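Local atomic coordinates of O-methyltransferase family 2 (Planctopirus limnophila, PDB entry 5I2H), a protein that probably transfers methyl groups from S-adenosyl-L-methionine to hydroxyl oxygens of small molecules, and binds the flavonoid apigenin. Residues L62-A66 / R125-D129; T211-Q216 / T242-L248. All coordinates share one frame; numbering follows the deposited sequence.

Contact 1: residues L62-A66 / R125-D129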
loop_
_atom_site.group_PDB
_atom_site.type_symbol
_atom_site.label_atom_id
_atom_site.label_comp_id
_atom_site.label_asym_id
_atom_site.label_seq_id
_atom_site.Cartn_x
_atom_site.Cartn_y
_atom_site.Cartn_z
ATOM N N LEU A 62 -16.307 -16.774 -10.035
ATOM C CA LEU A 62 -16.543 -15.527 -9.321
ATOM C C LEU A 62 -17.697 -14.775 -9.967
ATOM O O LEU A 62 -17.986 -14.940 -11.158
ATOM C CB LEU A 62 -15.283 -14.620 -9.304
ATOM C CG LEU A 62 -14.016 -15.065 -8.567
ATOM C CD1 LEU A 62 -12.886 -14.031 -8.774
ATOM C CD2 LEU A 62 -14.286 -15.263 -7.078
ATOM N N SER A 63 -18.350 -13.936 -9.173
ATOM C CA SER A 63 -19.370 -13.045 -9.707
ATOM C C SER A 63 -18.747 -12.061 -10.688
ATOM O O SER A 63 -17.527 -11.882 -10.732
ATOM C CB SER A 63 -20.066 -12.280 -8.577
ATOM O OG SER A 63 -19.164 -11.378 -7.937
ATOM N N GLU A 64 -19.614 -11.429 -11.484
ATOM C CA GLU A 64 -19.180 -10.345 -12.357
ATOM C C GLU A 64 -18.503 -9.250 -11.562
ATOM O O GLU A 64 -17.448 -8.746 -11.964
ATOM C CB GLU A 64 -20.367 -9.753 -13.122
ATOM C CG GLU A 64 -19.972 -8.851 -14.330
ATOM C CD GLU A 64 -19.921 -7.307 -14.052
ATOM O OE1 GLU A 64 -20.301 -6.832 -12.940
ATOM O OE2 GLU A 64 -19.497 -6.561 -14.985
ATOM N N ARG A 65 -19.088 -8.868 -10.429
ATOM C CA ARG A 65 -18.509 -7.778 -9.653
ATOM C C ARG A 65 -17.145 -8.181 -9.111
ATOM O O ARG A 65 -16.171 -7.420 -9.224
ATOM C CB ARG A 65 -19.447 -7.370 -8.507
ATOM C CG ARG A 65 -18.895 -6.164 -7.698
ATOM C CD ARG A 65 -19.855 -5.690 -6.604
ATOM N NE ARG A 65 -20.074 -6.702 -5.588
ATOM C CZ ARG A 65 -19.864 -6.519 -4.293
ATOM N NH1 ARG A 65 -19.398 -5.351 -3.833
ATOM N NH2 ARG A 65 -20.139 -7.508 -3.447
ATOM N N ALA A 66 -17.051 -9.382 -8.523
ATOM C CA ALA A 66 -15.767 -9.817 -7.968
ATOM C C ALA A 66 -14.717 -9.909 -9.060
ATOM O O ALA A 66 -13.553 -9.520 -8.853
ATOM C CB ALA A 66 -15.916 -11.171 -7.264
ATOM N N ARG A 125 -14.541 -12.642 0.718
ATOM C CA ARG A 125 -15.411 -11.670 0.058
ATOM C C ARG A 125 -15.547 -11.978 -1.424
ATOM O O ARG A 125 -16.661 -12.026 -1.962
ATOM C CB ARG A 125 -14.874 -10.242 0.231
ATOM C CG ARG A 125 -14.870 -9.669 1.645
ATOM C CD ARG A 125 -16.251 -9.687 2.330
ATOM N NE ARG A 125 -16.490 -10.920 3.083
ATOM C CZ ARG A 125 -15.837 -11.270 4.193
ATOM N NH1 ARG A 125 -14.894 -10.483 4.696
ATOM N NH2 ARG A 125 -16.133 -12.413 4.803
ATOM N N LEU A 126 -14.412 -12.163 -2.107
ATOM C CA LEU A 126 -14.435 -12.420 -3.547
ATOM C C LEU A 126 -15.229 -13.683 -3.853
ATOM O O LEU A 126 -16.093 -13.691 -4.740
ATOM C CB LEU A 126 -13.009 -12.545 -4.105
ATOM C CG LEU A 126 -12.154 -11.261 -4.189
ATOM C CD1 LEU A 126 -10.673 -11.613 -4.401
ATOM C CD2 LEU A 126 -12.623 -10.328 -5.302
ATOM N N LYS A 127 -14.952 -14.759 -3.119
ATOM C CA LYS A 127 -15.571 -16.041 -3.443
ATOM C C LYS A 127 -17.049 -16.071 -3.086
ATOM O O LYS A 127 -17.842 -16.753 -3.755
ATOM C CB LYS A 127 -14.855 -17.173 -2.710
ATOM C CG LYS A 127 -13.517 -17.528 -3.247
ATOM C CD LYS A 127 -12.965 -18.638 -2.393
ATOM C CE LYS A 127 -11.651 -19.158 -2.927
ATOM N NZ LYS A 127 -11.268 -20.405 -2.205
ATOM N N SER A 128 -17.440 -15.371 -2.027
ATOM C CA SER A 128 -18.808 -15.451 -1.554
ATOM C C SER A 128 -19.730 -14.447 -2.225
ATOM O O SER A 128 -20.949 -14.527 -2.037
ATOM C CB SER A 128 -18.852 -15.254 -0.036
ATOM O OG SER A 128 -18.565 -13.906 0.316
ATOM N N ASP A 129 -19.209 -13.524 -3.013
ATOM C CA ASP A 129 -20.118 -12.556 -3.605
ATOM C C ASP A 129 -21.175 -13.186 -4.519
ATOM O O ASP A 129 -20.882 -14.096 -5.286
ATOM C CB ASP A 129 -19.365 -11.515 -4.386
ATOM C CG ASP A 129 -20.259 -10.389 -4.799
ATOM O OD1 ASP A 129 -21.099 -9.989 -3.952
ATOM O OD2 ASP A 129 -20.148 -9.933 -5.949
HETATM O O HOH W 1 -18.074 -14.622 -6.283
HETATM O O HOH W 2 -22.261 -8.539 -6.994
#
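Asp129 meets both Ser63 and Arg65 where helix 117-128 ends against the N-cap of helix 64-76, residues 62-66 belonging to the dimerisation domain. Arg65 takes the carboxylate side-on, NE and NH2 each serving one oxygen. The salt bridge is short at NH2, 2.7 Å from Asp129 OD1, and OD1 lies in the guanidinium plane. The two flat groups are turned 68° apart, and both nitrogens reach the carboxylate from above its plane; the NE bond to OD2 is the longer, at 3.3 Å. Asp129 OD2 also receives the hydroxyl of Ser63 on its anti side, with OG 2.6 Å away. Beside this group Leu62 CD2 rests against Leu126 O, and Ala66 CB packs on Leu126 CD2 at 3.9 Å.

A second shell fixes the first. Arg65 NH1 is bonded to the carbonyls of Thr325 and Gly327, while Phe322 of helix 312-324 touches Ala66, Leu126 and Asp129. One water accepts from Ser63 N and lies close to Leu126 O and Asp129 O. Ser63 OG, set between its own N and carbonyl carbon (chi1 67°), does double duty: it accepts the capping bond from Ala66 N at 3.0 Å while donating to Asp129.

Contact 2: residues T211-Q216 / T242-L248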
loop_
_atom_site.group_PDB
_atom_site.type_symbol
_atom_site.label_atom_id
_atom_site.label_comp_id
_atom_site.label_asym_id
_atom_site.label_seq_id
_atom_site.Cartn_x
_atom_site.Cartn_y
_atom_site.Cartn_z
ATOM N N THR A 211 -23.884 19.764 1.502
ATOM C CA THR A 211 -25.010 20.688 1.397
ATOM C C THR A 211 -24.784 21.930 2.241
ATOM O O THR A 211 -25.087 23.041 1.789
ATOM C CB THR A 211 -26.296 19.981 1.805
ATOM O OG1 THR A 211 -26.516 18.908 0.884
ATOM C CG2 THR A 211 -27.495 20.928 1.757
HETATM N N MSE A 212 -24.237 21.772 3.458
HETATM C CA MSE A 212 -23.971 22.941 4.292
HETATM C C MSE A 212 -22.985 23.897 3.602
HETATM O O MSE A 212 -23.189 25.112 3.653
HETATM C CB MSE A 212 -23.455 22.536 5.670
HETATM C CG MSE A 212 -24.482 21.707 6.417
HETATM SE SE MSE A 212 -23.623 20.910 7.941
HETATM C CE MSE A 212 -25.005 19.531 8.182
ATOM N N ALA A 213 -21.939 23.373 2.949
ATOM C CA ALA A 213 -21.044 24.257 2.203
ATOM C C ALA A 213 -21.793 24.979 1.084
ATOM O O ALA A 213 -21.638 26.196 0.901
ATOM C CB ALA A 213 -19.853 23.472 1.657
ATOM N N VAL A 214 -22.604 24.246 0.311
ATOM C CA VAL A 214 -23.355 24.901 -0.760
ATOM C C VAL A 214 -24.246 26.000 -0.189
ATOM O O VAL A 214 -24.340 27.107 -0.747
ATOM C CB VAL A 214 -24.167 23.848 -1.541
ATOM C CG1 VAL A 214 -25.172 24.516 -2.489
ATOM C CG2 VAL A 214 -23.199 22.952 -2.318
ATOM N N LEU A 215 -24.886 25.736 0.948
ATOM C CA LEU A 215 -25.772 26.755 1.514
ATOM C C LEU A 215 -25.006 27.985 1.996
ATOM O O LEU A 215 -25.565 29.092 1.965
ATOM C CB LEU A 215 -26.591 26.188 2.680
ATOM C CG LEU A 215 -27.617 25.108 2.318
ATOM C CD1 LEU A 215 -28.403 24.669 3.587
ATOM C CD2 LEU A 215 -28.562 25.550 1.188
ATOM N N GLN A 216 -23.762 27.827 2.486
ATOM C CA GLN A 216 -22.966 29.021 2.794
ATOM C C GLN A 216 -22.599 29.787 1.531
ATOM O O GLN A 216 -22.532 31.028 1.547
ATOM C CB GLN A 216 -21.699 28.655 3.572
ATOM C CG GLN A 216 -21.952 28.058 4.946
ATOM C CD GLN A 216 -20.676 28.019 5.743
ATOM O OE1 GLN A 216 -19.585 28.122 5.168
ATOM N NE2 GLN A 216 -20.785 27.894 7.069
ATOM N N THR A 242 -22.354 25.435 11.465
ATOM C CA THR A 242 -22.099 26.159 10.226
ATOM C C THR A 242 -23.114 27.274 10.003
ATOM O O THR A 242 -23.016 27.981 8.994
ATOM C CB THR A 242 -22.099 25.205 9.011
ATOM O OG1 THR A 242 -23.341 24.487 8.967
ATOM C CG2 THR A 242 -20.919 24.205 9.097
ATOM N N GLY A 243 -24.073 27.455 10.919
ATOM C CA GLY A 243 -25.000 28.570 10.840
ATOM C C GLY A 243 -26.021 28.498 9.724
ATOM O O GLY A 243 -26.569 29.534 9.345
ATOM N N VAL A 244 -26.306 27.308 9.191
ATOM C CA VAL A 244 -27.281 27.158 8.116
ATOM C C VAL A 244 -28.524 26.414 8.592
ATOM O O VAL A 244 -29.400 26.071 7.776
ATOM C CB VAL A 244 -26.664 26.477 6.881
ATOM C CG1 VAL A 244 -25.488 27.326 6.335
ATOM C CG2 VAL A 244 -26.243 25.058 7.234
ATOM N N ARG A 245 -28.642 26.200 9.901
ATOM C CA ARG A 245 -29.739 25.408 10.462
ATOM C C ARG A 245 -31.121 25.891 10.009
ATOM O O ARG A 245 -32.023 25.073 9.756
ATOM C CB ARG A 245 -29.617 25.459 11.983
ATOM C CG ARG A 245 -30.801 25.059 12.800
ATOM C CD ARG A 245 -30.864 23.595 12.874
ATOM N NE ARG A 245 -31.616 23.080 11.756
ATOM C CZ ARG A 245 -32.104 21.856 11.722
ATOM N NH1 ARG A 245 -32.816 21.438 10.655
ATOM N NH2 ARG A 245 -31.854 21.063 12.757
ATOM N N ASP A 246 -31.312 27.208 9.919
ATOM C CA ASP A 246 -32.625 27.726 9.575
ATOM C C ASP A 246 -32.982 27.484 8.109
ATOM O O ASP A 246 -34.164 27.606 7.744
ATOM C CB ASP A 246 -32.699 29.220 9.926
ATOM C CG ASP A 246 -32.700 29.488 11.448
ATOM O OD1 ASP A 246 -33.177 28.647 12.236
ATOM O OD2 ASP A 246 -32.230 30.570 11.861
ATOM N N ARG A 247 -32.015 27.098 7.272
ATOM C CA ARG A 247 -32.267 26.859 5.856
ATOM C C ARG A 247 -32.071 25.391 5.504
ATOM O O ARG A 247 -31.975 25.037 4.318
ATOM C CB ARG A 247 -31.381 27.749 4.976
ATOM C CG ARG A 247 -31.689 29.223 5.075
ATOM C CD ARG A 247 -30.890 29.989 4.038
ATOM N NE ARG A 247 -29.459 30.102 4.368
ATOM C CZ ARG A 247 -28.447 29.760 3.566
ATOM N NH1 ARG A 247 -28.662 29.241 2.340
ATOM N NH2 ARG A 247 -27.199 29.963 3.990
ATOM N N LEU A 248 -32.019 24.534 6.511
ATOM C CA LEU A 248 -31.808 23.105 6.339
ATOM C C LEU A 248 -32.949 22.335 7.010
ATOM O O LEU A 248 -33.365 22.662 8.125
ATOM C CB LEU A 248 -30.452 22.697 6.944
ATOM C CG LEU A 248 -29.923 21.328 6.587
ATOM C CD1 LEU A 248 -29.435 21.318 5.125
ATOM C CD2 LEU A 248 -28.800 20.987 7.536
#
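With chi1 near -65°, Met212, Leu215, Gln216 and Arg247 all place CG beside the backbone N, and what follows along each chain decides which group meets which. The Gln216 chain runs on extended and crosses the Thr242 side chain at about a right angle, which lets NE2 donate to Thr242 O at 2.9 Å. That bond is well directed: it lies in the carbonyl plane on a lone pair, and the oxygen is close to the amide plane. Lys7 O and Ala9 N also hold the Gln216 amide. Arg247 instead bends at chi3 (-74°), which turns its guanidinium end-on to the backbone of the helix. NH1 and NH2 both bond to Leu215 O, at 3.1 and 2.7 Å, from the same face of the carbonyl. The oxygen sits in the guanidinium plane, but NH2 stands well above the plane of the carbonyl, 57° out of it. NH1 also bonds to Trp221 O, so one arginine ties the C-terminal part of the helix to the loop beyond it.

Between these two polar links lies an apolar layer. Val244 spreads its methyls over the helix, CG1 against Leu215 CB and Gln216 CG, CG2 against Met212 CG at 3.9 Å. Leu248 CD1 touches both Leu215 CD1, 3.8 Å away, and Thr211 CG2, while the selenium of Met212, present as selenomethionine, lies 3.7 Å from Thr242 OG1, a hydroxyl bonded to Leu238 O.

Gly243, with its positive phi, closes helix 229-241 in a Schellman motif just before the short 3-10 segment 245-246. The contact thus seats helix 209-217 of the Rossmann-like methyltransferase fold on the connection from helix 229-241 to edge strand 248-252; Thr211 touches Leu200 of strand 199-203, and Met212 touches Ala235 and Leu238 of helix 229-241.

From the N terminus, the chain first completes contact 1, which closes a loop of 58 residues, about half of them helical, and joins the start of helix 64-76 to the end of helix 117-128. Only afterwards does contact 2 open, in the methyltransferase domain, where 25 residues carrying strand 222-227 and helix 229-241 separate helix 209-217 from the approach to strand 248-252. The two are therefore in series, neither nested nor crossed. Contacts 1 and 2 lie on opposite sides of the chain's centre, the centres of contacts 1 and 2 about 41 Å apart and their nearest atoms about 26 Å apart. Each illustrates local closure within its own part of the fold: contact 1 among the helices, contact 2 beside the sheet.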